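Local coordinates for mitotic checkpoint control protein kinase BUB1 (Drosophila melanogaster, PDB 6JKK) that acts in the mitotic checkpoint at kinetochores and, through its kinase domain, probably binds ATP and phosphorylates protein substrates, at residues 96-101 against 115-120; 153-158 against 329-334; 158-163 against 318-323. All coordinates share one frame; numbering follows the deposited sequence. Where two conformers were deposited one is given.

Overall arrangement
Contact 1 sits in the N-lobe of the kinase domain, contacts 2 and 3 in the C-lobe, on opposite sides of the chain's centre. Contact 1 lies near the predicted ATP site: the side chain of Ile117 is about 8 Å from that of Lys85. Its centre is about 33 Å from that of contact 2 and about 31 Å from that of contact 3, and it touches neither. Contacts 2 and 3 have centres about 10 Å apart and share Val158 on helix 156-175, which meets helix 325-339 in one and helix 310-322 in the other. The two contacts touch at Tyr157, with Tyr157 O 3.6 Å from Leu321 CD2. Both lie away from the predicted ATP site.

Contact 1: residues 96-101 against 115-120; sequences YICLEI and AHIDYA
Helix 92-104, the C-helix of the kinase N-lobe, packs here on the chain leading into strand 119-122, at what are probably the two N-lobe places of the regulatory spine. By sequence and position these places fall to Cys98 and Ile117, and their apolar touch carries the contact. Cys98 SG lies 3.9 Å from Ile117 CD1, with Cys98 CB 4.0 Å from the same methyl, and the thiol also passes alongside Ile117 CG1. Cys98 SG stands anti to its own carbonyl carbon (chi1 -74°); this is one of two deposited conformers, and the closeness of the sulfur holds for that one. Ile117 reaches across with its longer branch: CD1 stands anti to CA about the CB-CG1 bond (chi2 179°), which puts the terminal methyl against the cysteine. Ala115 adds a lesser touch, its carbonyl oxygen 4.5 Å from Cys98 SG and hydrogen-bonded to His102 NE2 farther along the same helix. Cys98 also rests on Phe208 of the DFG motif, and Ile117 on Phe95 and Tyr129. On the loop itself, His116 ND1 donates to Asp118 OD1 at 2.7 Å, the oxygen lying close to the imidazole plane (7° out of it). Asp118 and Tyr119 both face Ile130 in a classic beta bulge. The three touching residues are buried, and no hydrogen bond crosses between the segments. Helix and loop are therefore held here by dispersion between a thiol and a methyl, with the directional bonds spent elsewhere. Apolar contact running from Ile117 through Cys98 to Phe208 is consistent with the upper part of an assembled spine, in which the C-helix and the DFG phenylalanine are packed together.

Contact 2: residues 153-158 against 329-334; sequences NMDEYV and AEAISK
Ala331 and Val158 bury the most surface where helix E of the kinase C-lobe, residues 156-175, begins against the C-terminal helix 325-339. Val158 CG2 leans on the backbone of the other helix, 3.8 Å from Ala331 O, and lies 4.1 Å from Ala331 CB. With CG1 anti to the valine's own N (chi1 173°), CG2 is turned to the other helix and is the branch that touches it. Asp155, third in buried area, is the N-cap of helix 156-175. Its OD2 takes Tyr157 N at 2.8 Å, from above the carboxylate plane (40° out of it), and Val158 N in a weak bond. Its other oxygen, OD1, is hydrogen-bonded to Tyr327 OH, so one carboxylate joins the start of one helix to the other helix. The amide dipoles of the helix start would probably favour its negative charge. With an alanine here, Tyr157 N and Val158 N would probably lose their cap and Tyr327 OH this partner. Beside the cap, Ala331 CB rests 3.9 Å from Asp155 OD2 and 4.0 Å from Asp155 CG.

Contact 3: residues 158-163 against 318-323; sequences VVMHLS and KCALAE
Met160 lays the base of its side chain against Leu321 and its sulfur against Ala320, spanning two successive residues of helix 310-322. The sulfur makes the closest approach, with Met160 SD 3.8 Å from Ala320 CB. Nearer the backbone, Met160 CB lies 4.1 Å from Leu321 CD2 and 4.2 Å from Leu321 CG. The chain is extended about the CB-CG bond (chi2 -175°), which carries SD from the leucine to the alanine. Leu321 has the largest buried area of the contact and uses both methyls: while CD2 meets the methionine, Leu321 CD1 comes 4.2 Å from His161 CA. The leucine thus sits beside two consecutive residues of helix 156-175. The short helical segments run roughly antiparallel, at 147°, with axes 9.8 Å apart at their closest. They join helix E of the kinase C-lobe to the helix that closes the lobe's usual helical core, before the chain turns into helix 325-339. That later helix shares the packing, as Val328 touches Leu321 and Ile332 touches His161. Trp291 of helix 288-299 meets Met160 from outside the pair. The imidazole of His161 turns its polar end elsewhere, ND1 being hydrogen-bonded to Gln165 NE2. Farther along the same helix, Ser163 OG donates to Val159 O at 2.8 Å, from 43° above the carbonyl plane, so that oxygen accepts from both the hydroxyl and the backbone N of Ser163. This satisfies a buried hydroxyl within its own helix. Between the two segments there is neither a hydrogen bond nor a salt bridge: sulfur and carbon-bound hydrogens do the joining, and the hold depends on the fit of these shapes and on keeping water from apolar surface.

Contact 1: residues 96-101 against 115-120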
ATOM      1  N   TYR A  96       6.651  12.594   7.215  1.00 13.47           N
ATOM      2  CA  TYR A  96       7.866  11.986   7.768  1.00 13.54           C
ATOM      3  C   TYR A  96       8.161  10.606   7.171  1.00 19.25           C
ATOM      4  O   TYR A  96       9.272  10.361   6.700  1.00 16.35           O
ATOM      5  CB  TYR A  96       7.795  11.878   9.302  1.00 16.28           C
ATOM      6  CG  TYR A  96       8.849  10.934   9.867  1.00 21.29           C
ATOM      7  CD1 TYR A  96      10.168  11.346  10.023  1.00 21.10           C
ATOM      8  CD2 TYR A  96       8.523   9.627  10.229  1.00 15.44           C
ATOM      9  CE1 TYR A  96      11.140  10.478  10.519  1.00 24.30           C
ATOM     10  CE2 TYR A  96       9.488   8.750  10.729  1.00 16.97           C
ATOM     11  CZ  TYR A  96      10.790   9.185  10.873  1.00 21.78           C
ATOM     12  OH  TYR A  96      11.753   8.332  11.372  1.00 20.76           O
ATOM     13  N   ILE A  97       7.173   9.713   7.203  1.00 13.92           N
ATOM     14  CA  ILE A  97       7.362   8.360   6.675  1.00 13.21           C
ATOM     15  C   ILE A  97       7.799   8.392   5.209  1.00 14.65           C
ATOM     16  O   ILE A  97       8.748   7.708   4.816  1.00 14.92           O
ATOM     17  CB  ILE A  97       6.078   7.498   6.804  1.00 10.23           C
ATOM     18  CG1 ILE A  97       5.748   7.210   8.278  1.00 18.13           C
ATOM     19  CG2 ILE A  97       6.224   6.201   5.998  1.00 11.27           C
ATOM     20  CD1 ILE A  97       6.829   6.431   9.042  1.00 17.95           C
ATOM     21  N   CYS A  98       7.113   9.197   4.405  1.00 14.13           N
ATOM     22  CA  CYS A  98       7.397   9.265   2.975  0.50 13.58           C
ATOM     23  C   CYS A  98       8.790   9.796   2.701  1.00 12.32           C
ATOM     24  O   CYS A  98       9.498   9.286   1.832  1.00 16.60           O
ATOM     25  CB  CYS A  98       6.367  10.135   2.264  0.50 15.54           C
ATOM     26  SG  CYS A  98       4.785   9.323   2.091  0.50 12.06           S
ATOM     27  N   LEU A  99       9.186  10.821   3.446  1.00 13.07           N
ATOM     28  CA  LEU A  99      10.538  11.353   3.319  1.00 14.45           C
ATOM     29  C   LEU A  99      11.558  10.256   3.644  1.00 16.21           C
ATOM     30  O   LEU A  99      12.560  10.093   2.932  1.00 17.15           O
ATOM     31  CB  LEU A  99      10.719  12.554   4.256  1.00 13.62           C
ATOM     32  CG  LEU A  99       9.986  13.832   3.838  1.00 15.19           C
ATOM     33  CD1 LEU A  99       9.942  14.841   4.984  1.00 13.99           C
ATOM     34  CD2 LEU A  99      10.649  14.451   2.611  1.00 15.47           C
ATOM     35  N   GLU A 100      11.302   9.501   4.713  1.00 16.90           N
ATOM     36  CA  GLU A 100      12.241   8.460   5.149  1.00 18.34           C
ATOM     37  C   GLU A 100      12.332   7.338   4.135  1.00 16.64           C
ATOM     38  O   GLU A 100      13.422   6.855   3.837  1.00 14.60           O
ATOM     39  CB  GLU A 100      11.856   7.893   6.521  1.00 16.42           C
ATOM     40  CG  GLU A 100      12.322   8.744   7.700  1.00 20.47           C
ATOM     41  CD  GLU A 100      13.815   9.028   7.660  1.00 24.19           C
ATOM     42  OE1 GLU A 100      14.614   8.085   7.859  1.00 25.31           O
ATOM     43  OE2 GLU A 100      14.189  10.188   7.414  1.00 30.58           O
ATOM     44  N   ILE A 101      11.185   6.915   3.609  1.00 15.91           N
ATOM     45  CA  ILE A 101      11.187   5.878   2.590  1.00 14.73           C
ATOM     46  C   ILE A 101      12.109   6.281   1.436  1.00 17.00           C
ATOM     47  O   ILE A 101      12.997   5.521   1.030  1.00 15.87           O
ATOM     48  CB  ILE A 101       9.767   5.591   2.066  1.00 13.35           C
ATOM     49  CG1 ILE A 101       8.974   4.793   3.104  1.00 15.16           C
ATOM     50  CG2 ILE A 101       9.838   4.789   0.774  1.00 15.21           C
ATOM     51  CD1 ILE A 101       7.498   4.655   2.779  1.00 18.30           C
ATOM     52  N   ALA A 115       4.746   5.805  -3.202  1.00 15.28           N
ATOM     53  CA  ALA A 115       4.242   7.159  -3.414  1.00 11.56           C
ATOM     54  C   ALA A 115       5.295   8.175  -3.000  1.00 12.64           C
ATOM     55  O   ALA A 115       5.994   7.969  -2.013  1.00 11.80           O
ATOM     56  CB  ALA A 115       2.965   7.380  -2.625  1.00 11.58           C
ATOM     57  N   HIS A 116       5.408   9.255  -3.769  1.00 13.10           N
ATOM     58  CA  HIS A 116       6.349  10.332  -3.468  1.00 14.44           C
ATOM     59  C   HIS A 116       5.537  11.606  -3.281  1.00 17.54           C
ATOM     60  O   HIS A 116       4.685  11.932  -4.119  1.00 13.28           O
ATOM     61  CB  HIS A 116       7.359  10.484  -4.616  1.00 15.94           C
ATOM     62  CG  HIS A 116       8.313  11.630  -4.448  1.00 20.67           C
ATOM     63  ND1 HIS A 116       8.063  12.885  -4.961  1.00 15.45           N
ATOM     64  CD2 HIS A 116       9.528  11.704  -3.850  1.00 25.31           C
ATOM     65  CE1 HIS A 116       9.077  13.687  -4.674  1.00 19.62           C
ATOM     66  NE2 HIS A 116       9.978  12.995  -4.000  1.00 21.87           N
ATOM     67  N   ILE A 117       5.759  12.301  -2.170  1.00 12.84           N
ATOM     68  CA  ILE A 117       5.091  13.585  -1.959  1.00 12.87           C
ATOM     69  C   ILE A 117       5.891  14.647  -2.705  1.00  9.25           C
ATOM     70  O   ILE A 117       7.002  15.020  -2.295  1.00 14.72           O
ATOM     71  CB  ILE A 117       4.898  13.895  -0.448  1.00 15.24           C
ATOM     72  CG1 ILE A 117       3.953  12.866   0.164  1.00 12.98           C
ATOM     73  CG2 ILE A 117       4.335  15.320  -0.218  1.00 11.00           C
ATOM     74  CD1 ILE A 117       3.690  13.034   1.653  1.00 13.96           C
ATOM     75  N   ASP A 118       5.345  15.088  -3.839  1.00 12.33           N
ATOM     76  CA  ASP A 118       6.022  16.070  -4.675  1.00 13.72           C
ATOM     77  C   ASP A 118       6.038  17.440  -4.007  1.00 17.84           C
ATOM     78  O   ASP A 118       7.025  18.177  -4.101  1.00 14.97           O
ATOM     79  CB  ASP A 118       5.336  16.189  -6.037  1.00 16.02           C
ATOM     80  CG  ASP A 118       5.472  14.935  -6.883  1.00 24.88           C
ATOM     81  OD1 ASP A 118       6.333  14.081  -6.580  1.00 23.52           O
ATOM     82  OD2 ASP A 118       4.718  14.820  -7.872  1.00 25.19           O
ATOM     83  N   TYR A 119       4.926  17.780  -3.361  1.00 13.63           N
ATOM     84  CA  TYR A 119       4.771  19.070  -2.701  1.00 17.20           C
ATOM     85  C   TYR A 119       3.908  18.927  -1.459  1.00 17.37           C
ATOM     86  O   TYR A 119       3.011  18.069  -1.399  1.00 15.32           O
ATOM     87  CB  TYR A 119       4.159  20.104  -3.658  1.00 15.43           C
ATOM     88  CG  TYR A 119       5.071  20.433  -4.814  1.00 25.57           C
ATOM     89  CD1 TYR A 119       4.912  19.817  -6.050  1.00 25.09           C
ATOM     90  CD2 TYR A 119       6.114  21.337  -4.659  1.00 26.79           C
ATOM     91  CE1 TYR A 119       5.759  20.105  -7.104  1.00 25.11           C
ATOM     92  CE2 TYR A 119       6.962  21.633  -5.703  1.00 30.67           C
ATOM     93  CZ  TYR A 119       6.780  21.017  -6.923  1.00 31.16           C
ATOM     94  OH  TYR A 119       7.633  21.317  -7.962  1.00 35.01           O
ATOM     95  N   ALA A 120       4.186  19.769  -0.466  1.00 17.16           N
ATOM     96  CA  ALA A 120       3.438  19.745   0.786  1.00 16.19           C
ATOM     97  C   ALA A 120       3.026  21.146   1.193  1.00 19.10           C
ATOM     98  O   ALA A 120       3.863  22.038   1.326  1.00 17.27           O
ATOM     99  CB  ALA A 120       4.271  19.100   1.900  1.00 14.10           C
TER

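Contact 2: residues 153-158 against 329-334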
ATOM      1  N   ASN A 153     -13.703 -13.531 -12.557  1.00 21.32           N
ATOM      2  CA  ASN A 153     -12.674 -13.020 -11.651  1.00 26.70           C
ATOM      3  C   ASN A 153     -11.419 -12.691 -12.439  1.00 20.61           C
ATOM      4  O   ASN A 153     -11.235 -13.196 -13.552  1.00 23.24           O
ATOM      5  CB  ASN A 153     -12.341 -14.046 -10.563  1.00 26.01           C
ATOM      6  CG  ASN A 153     -13.260 -13.943  -9.357  1.00 33.89           C
ATOM      7  OD1 ASN A 153     -13.638 -12.849  -8.943  1.00 35.33           O
ATOM      8  ND2 ASN A 153     -13.618 -15.086  -8.783  1.00 37.09           N
ATOM      9  N   MET A 154     -10.558 -11.849 -11.877  1.00 17.65           N
ATOM     10  CA  MET A 154      -9.245 -11.612 -12.479  1.00 17.11           C
ATOM     11  C   MET A 154      -8.559 -12.950 -12.708  1.00 21.56           C
ATOM     12  O   MET A 154      -8.624 -13.840 -11.849  1.00 23.09           O
ATOM     13  CB  MET A 154      -8.385 -10.723 -11.582  1.00 16.57           C
ATOM     14  CG  MET A 154      -7.047 -10.342 -12.212  1.00 21.15           C
ATOM     15  SD  MET A 154      -6.146  -9.102 -11.261  1.00 27.33           S
ATOM     16  CE  MET A 154      -7.469  -7.935 -10.930  1.00 19.04           C
ATOM     17  N   ASP A 155      -7.922 -13.097 -13.869  1.00 19.50           N
ATOM     18  CA  ASP A 155      -7.269 -14.349 -14.238  1.00 20.95           C
ATOM     19  C   ASP A 155      -6.203 -14.733 -13.219  1.00 20.74           C
ATOM     20  O   ASP A 155      -5.426 -13.884 -12.776  1.00 18.58           O
ATOM     21  CB  ASP A 155      -6.644 -14.234 -15.623  1.00 21.98           C
ATOM     22  CG  ASP A 155      -5.967 -15.508 -16.061  1.00 21.69           C
ATOM     23  OD1 ASP A 155      -6.610 -16.317 -16.752  1.00 26.50           O
ATOM     24  OD2 ASP A 155      -4.783 -15.695 -15.721  1.00 26.14           O
ATOM     25  N   GLU A 156      -6.180 -16.013 -12.856  1.00 19.87           N
ATOM     26  CA  GLU A 156      -5.289 -16.512 -11.813  1.00 21.09           C
ATOM     27  C   GLU A 156      -3.832 -16.136 -12.062  1.00 20.77           C
ATOM     28  O   GLU A 156      -3.116 -15.751 -11.139  1.00 19.27           O
ATOM     29  CB  GLU A 156      -5.413 -18.036 -11.701  1.00 19.35           C
ATOM     30  CG  GLU A 156      -4.674 -18.612 -10.499  1.00 19.06           C
ATOM     31  CD  GLU A 156      -4.433 -20.097 -10.606  1.00 20.96           C
ATOM     32  OE1 GLU A 156      -4.857 -20.702 -11.614  1.00 22.44           O
ATOM     33  OE2 GLU A 156      -3.812 -20.661  -9.680  1.00 24.55           O
ATOM     34  N   TYR A 157      -3.394 -16.240 -13.311  1.00 19.69           N
ATOM     35  CA  TYR A 157      -1.992 -15.974 -13.631  1.00 19.26           C
ATOM     36  C   TYR A 157      -1.668 -14.482 -13.610  1.00 21.36           C
ATOM     37  O   TYR A 157      -0.569 -14.086 -13.208  1.00 15.19           O
ATOM     38  CB  TYR A 157      -1.601 -16.656 -14.946  1.00 18.32           C
ATOM     39  CG  TYR A 157      -1.458 -18.149 -14.764  1.00 17.95           C
ATOM     40  CD1 TYR A 157      -2.572 -18.984 -14.782  1.00 19.87           C
ATOM     41  CD2 TYR A 157      -0.215 -18.720 -14.532  1.00 18.71           C
ATOM     42  CE1 TYR A 157      -2.444 -20.349 -14.599  1.00 18.01           C
ATOM     43  CE2 TYR A 157      -0.080 -20.081 -14.347  1.00 21.01           C
ATOM     44  CZ  TYR A 157      -1.194 -20.886 -14.376  1.00 23.76           C
ATOM     45  OH  TYR A 157      -1.043 -22.242 -14.186  1.00 21.91           O
ATOM     46  N   VAL A 158      -2.629 -13.650 -14.003  1.00 16.28           N
ATOM     47  CA  VAL A 158      -2.472 -12.205 -13.809  1.00 15.13           C
ATOM     48  C   VAL A 158      -2.331 -11.899 -12.315  1.00 13.68           C
ATOM     49  O   VAL A 158      -1.501 -11.074 -11.916  1.00 16.82           O
ATOM     50  CB  VAL A 158      -3.637 -11.403 -14.433  1.00 16.37           C
ATOM     51  CG1 VAL A 158      -3.539  -9.937 -14.057  1.00 19.39           C
ATOM     52  CG2 VAL A 158      -3.617 -11.539 -15.941  1.00 17.42           C
ATOM     53  N   ALA A 329       1.232 -14.688 -21.358  1.00 28.55           N
ATOM     54  CA  ALA A 329       1.393 -13.549 -22.254  1.00 30.07           C
ATOM     55  C   ALA A 329       0.043 -13.137 -22.836  1.00 28.15           C
ATOM     56  O   ALA A 329      -0.250 -11.946 -22.948  1.00 29.43           O
ATOM     57  CB  ALA A 329       2.385 -13.874 -23.357  1.00 31.32           C
ATOM     58  N   GLU A 330      -0.772 -14.126 -23.203  1.00 25.26           N
ATOM     59  CA  GLU A 330      -2.130 -13.872 -23.690  1.00 27.19           C
ATOM     60  C   GLU A 330      -2.999 -13.227 -22.616  1.00 25.63           C
ATOM     61  O   GLU A 330      -3.696 -12.240 -22.871  1.00 27.47           O
ATOM     62  CB  GLU A 330      -2.790 -15.174 -24.142  1.00 33.57           C
ATOM     63  CG  GLU A 330      -2.181 -15.804 -25.379  1.00 48.54           C
ATOM     64  CD  GLU A 330      -2.726 -17.197 -25.630  1.00 63.51           C
ATOM     65  OE1 GLU A 330      -3.692 -17.585 -24.939  1.00 66.40           O
ATOM     66  OE2 GLU A 330      -2.187 -17.904 -26.509  1.00 68.69           O
ATOM     67  N   ALA A 331      -2.966 -13.794 -21.413  1.00 25.11           N
ATOM     68  CA  ALA A 331      -3.760 -13.263 -20.301  1.00 25.56           C
ATOM     69  C   ALA A 331      -3.369 -11.827 -19.953  1.00 23.07           C
ATOM     70  O   ALA A 331      -4.231 -10.987 -19.676  1.00 23.54           O
ATOM     71  CB  ALA A 331      -3.637 -14.164 -19.081  1.00 24.23           C
ATOM     72  N   ILE A 332      -2.067 -11.550 -19.947  1.00 18.30           N
ATOM     73  CA  ILE A 332      -1.578 -10.203 -19.670  1.00 19.15           C
ATOM     74  C   ILE A 332      -2.019  -9.254 -20.778  1.00 23.56           C
ATOM     75  O   ILE A 332      -2.445  -8.123 -20.514  1.00 24.02           O
ATOM     76  CB  ILE A 332      -0.035 -10.172 -19.544  1.00 25.33           C
ATOM     77  CG1 ILE A 332       0.415 -10.866 -18.259  1.00 26.65           C
ATOM     78  CG2 ILE A 332       0.494  -8.736 -19.567  1.00 25.45           C
ATOM     79  CD1 ILE A 332       1.920 -10.849 -18.059  1.00 29.45           C
ATOM     80  N   SER A 333      -1.916  -9.726 -22.019  1.00 18.76           N
ATOM     81  CA  SER A 333      -2.347  -8.952 -23.181  1.00 27.99           C
ATOM     82  C   SER A 333      -3.824  -8.572 -23.051  1.00 28.78           C
ATOM     83  O   SER A 333      -4.202  -7.409 -23.230  1.00 23.77           O
ATOM     84  CB  SER A 333      -2.111  -9.757 -24.460  1.00 30.45           C
ATOM     85  OG  SER A 333      -2.470  -9.016 -25.607  1.00 38.64           O
ATOM     86  N   LYS A 334      -4.651  -9.556 -22.712  1.00 22.59           N
ATOM     87  CA  LYS A 334      -6.082  -9.335 -22.542  1.00 25.79           C
ATOM     88  C   LYS A 334      -6.385  -8.391 -21.381  1.00 22.85           C
ATOM     89  O   LYS A 334      -7.295  -7.562 -21.465  1.00 22.79           O
ATOM     90  CB  LYS A 334      -6.800 -10.670 -22.344  1.00 30.55           C
ATOM     91  CG  LYS A 334      -6.810 -11.555 -23.579  1.00 35.53           C
ATOM     92  CD  LYS A 334      -7.550 -12.867 -23.330  1.00 44.21           C
ATOM     93  CE  LYS A 334      -6.854 -13.732 -22.284  1.00 55.60           C
ATOM     94  NZ  LYS A 334      -7.467 -15.090 -22.181  1.00 64.03           N
TER

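Contact 3: residues 158-163 against 318-323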
ATOM      1  N   VAL A 158      -2.629 -13.650 -14.003  1.00 16.28           N
ATOM      2  CA  VAL A 158      -2.472 -12.205 -13.809  1.00 15.13           C
ATOM      3  C   VAL A 158      -2.331 -11.899 -12.315  1.00 13.68           C
ATOM      4  O   VAL A 158      -1.501 -11.074 -11.916  1.00 16.82           O
ATOM      5  CB  VAL A 158      -3.637 -11.403 -14.433  1.00 16.37           C
ATOM      6  CG1 VAL A 158      -3.539  -9.937 -14.057  1.00 19.39           C
ATOM      7  CG2 VAL A 158      -3.617 -11.539 -15.941  1.00 17.42           C
ATOM      8  N   VAL A 159      -3.113 -12.586 -11.483  1.00 14.70           N
ATOM      9  CA  VAL A 159      -3.005 -12.383 -10.036  1.00 16.50           C
ATOM     10  C   VAL A 159      -1.628 -12.832  -9.520  1.00 14.67           C
ATOM     11  O   VAL A 159      -1.033 -12.164  -8.669  1.00 14.19           O
ATOM     12  CB  VAL A 159      -4.149 -13.070  -9.249  1.00 15.80           C
ATOM     13  CG1 VAL A 159      -3.987 -12.840  -7.747  1.00 12.81           C
ATOM     14  CG2 VAL A 159      -5.519 -12.546  -9.714  1.00 17.77           C
ATOM     15  N   MET A 160      -1.113 -13.944 -10.042  1.00 15.42           N
ATOM     16  CA  MET A 160       0.225 -14.390  -9.648  1.00 13.76           C
ATOM     17  C   MET A 160       1.266 -13.325  -9.964  1.00 13.74           C
ATOM     18  O   MET A 160       2.181 -13.074  -9.167  1.00 14.66           O
ATOM     19  CB  MET A 160       0.616 -15.673 -10.373  1.00 12.72           C
ATOM     20  CG  MET A 160      -0.259 -16.851 -10.090  1.00 13.96           C
ATOM     21  SD  MET A 160       0.481 -18.261 -10.912  1.00 19.63           S
ATOM     22  CE  MET A 160      -0.954 -19.332 -10.961  1.00 19.24           C
ATOM     23  N   HIS A 161       1.135 -12.707 -11.137  1.00 12.21           N
ATOM     24  CA  HIS A 161       2.087 -11.678 -11.574  1.00 14.97           C
ATOM     25  C   HIS A 161       2.039 -10.462 -10.652  1.00 20.92           C
ATOM     26  O   HIS A 161       3.085  -9.941 -10.225  1.00 14.18           O
ATOM     27  CB  HIS A 161       1.784 -11.264 -13.017  1.00 13.62           C
ATOM     28  CG  HIS A 161       2.921 -10.569 -13.710  1.00 18.62           C
ATOM     29  ND1 HIS A 161       3.339  -9.303 -13.367  1.00 21.22           N
ATOM     30  CD2 HIS A 161       3.706 -10.960 -14.742  1.00 21.79           C
ATOM     31  CE1 HIS A 161       4.344  -8.945 -14.149  1.00 24.65           C
ATOM     32  NE2 HIS A 161       4.582  -9.932 -14.994  1.00 24.77           N
ATOM     33  N   LEU A 162       0.823 -10.011 -10.348  1.00 17.89           N
ATOM     34  CA  LEU A 162       0.620  -8.880  -9.452  1.00 17.48           C
ATOM     35  C   LEU A 162       1.052  -9.205  -8.020  1.00 15.10           C
ATOM     36  O   LEU A 162       1.588  -8.352  -7.328  1.00 13.97           O
ATOM     37  CB  LEU A 162      -0.848  -8.437  -9.469  1.00 15.58           C
ATOM     38  CG  LEU A 162      -1.384  -7.820 -10.760  1.00 16.87           C
ATOM     39  CD1 LEU A 162      -2.869  -7.487 -10.630  1.00 15.88           C
ATOM     40  CD2 LEU A 162      -0.586  -6.570 -11.115  1.00 18.10           C
ATOM     41  N   SER A 163       0.818 -10.438  -7.581  1.00 11.40           N
ATOM     42  CA  SER A 163       1.236 -10.867  -6.247  1.00 14.02           C
ATOM     43  C   SER A 163       2.756 -10.881  -6.102  1.00 15.76           C
ATOM     44  O   SER A 163       3.302 -10.532  -5.051  1.00 14.45           O
ATOM     45  CB  SER A 163       0.678 -12.258  -5.945  1.00 17.13           C
ATOM     46  OG  SER A 163      -0.733 -12.229  -5.912  1.00 17.91           O
ATOM     47  N   LYS A 318       6.898 -17.367  -9.692  1.00 17.90           N
ATOM     48  CA  LYS A 318       7.607 -17.335 -10.969  1.00 20.30           C
ATOM     49  C   LYS A 318       7.649 -18.716 -11.614  1.00 18.93           C
ATOM     50  O   LYS A 318       7.577 -18.842 -12.840  1.00 21.45           O
ATOM     51  CB  LYS A 318       9.035 -16.849 -10.764  1.00 20.06           C
ATOM     52  CG  LYS A 318       9.136 -15.530 -10.044  1.00 27.60           C
ATOM     53  CD  LYS A 318       9.221 -14.370 -10.983  1.00 39.60           C
ATOM     54  CE  LYS A 318      10.343 -13.451 -10.548  1.00 28.61           C
ATOM     55  NZ  LYS A 318      11.498 -14.294 -10.154  1.00 39.46           N
ATOM     56  N   CYS A 319       7.787 -19.749 -10.788  1.00 20.27           N
ATOM     57  CA  CYS A 319       7.839 -21.122 -11.291  1.00 22.11           C
ATOM     58  C   CYS A 319       6.507 -21.510 -11.920  1.00 22.15           C
ATOM     59  O   CYS A 319       6.465 -22.169 -12.954  1.00 23.69           O
ATOM     60  CB  CYS A 319       8.173 -22.100 -10.166  1.00 24.41           C
ATOM     61  SG  CYS A 319       9.898 -22.077  -9.644  1.00 26.13           S
ATOM     62  N   ALA A 320       5.418 -21.092 -11.290  1.00 20.70           N
ATOM     63  CA  ALA A 320       4.095 -21.386 -11.812  1.00 20.86           C
ATOM     64  C   ALA A 320       3.858 -20.607 -13.101  1.00 20.32           C
ATOM     65  O   ALA A 320       3.301 -21.139 -14.064  1.00 24.02           O
ATOM     66  CB  ALA A 320       3.026 -21.060 -10.773  1.00 19.70           C
ATOM     67  N   LEU A 321       4.259 -19.338 -13.101  1.00 18.74           N
ATOM     68  CA  LEU A 321       4.156 -18.496 -14.290  1.00 22.26           C
ATOM     69  C   LEU A 321       4.954 -19.096 -15.449  1.00 24.65           C
ATOM     70  O   LEU A 321       4.530 -19.047 -16.607  1.00 22.28           O
ATOM     71  CB  LEU A 321       4.629 -17.070 -13.979  1.00 18.74           C
ATOM     72  CG  LEU A 321       3.664 -16.225 -13.140  1.00 22.91           C
ATOM     73  CD1 LEU A 321       4.382 -15.054 -12.487  1.00 21.47           C
ATOM     74  CD2 LEU A 321       2.507 -15.721 -13.988  1.00 14.81           C
ATOM     75  N   ALA A 322       6.101 -19.685 -15.126  1.00 26.39           N
ATOM     76  CA  ALA A 322       6.970 -20.283 -16.136  1.00 26.03           C
ATOM     77  C   ALA A 322       6.393 -21.534 -16.805  1.00 29.01           C
ATOM     78  O   ALA A 322       6.800 -21.878 -17.918  1.00 29.48           O
ATOM     79  CB  ALA A 322       8.339 -20.577 -15.540  1.00 28.83           C
ATOM     80  N   GLU A 323       5.470 -22.222 -16.131  1.00 25.52           N
ATOM     81  CA  GLU A 323       4.882 -23.444 -16.688  1.00 27.70           C
ATOM     82  C   GLU A 323       3.961 -23.147 -17.870  1.00 31.76           C
ATOM     83  O   GLU A 323       3.667 -24.030 -18.680  1.00 36.00           O
ATOM     84  CB  GLU A 323       4.093 -24.222 -15.624  1.00 29.32           C
ATOM     85  CG  GLU A 323       4.919 -24.755 -14.457  1.00 30.00           C
ATOM     86  CD  GLU A 323       5.789 -25.944 -14.821  1.00 32.88           C
ATOM     87  OE1 GLU A 323       5.659 -26.479 -15.945  1.00 32.97           O
ATOM     88  OE2 GLU A 323       6.604 -26.350 -13.966  1.00 31.75           O
TER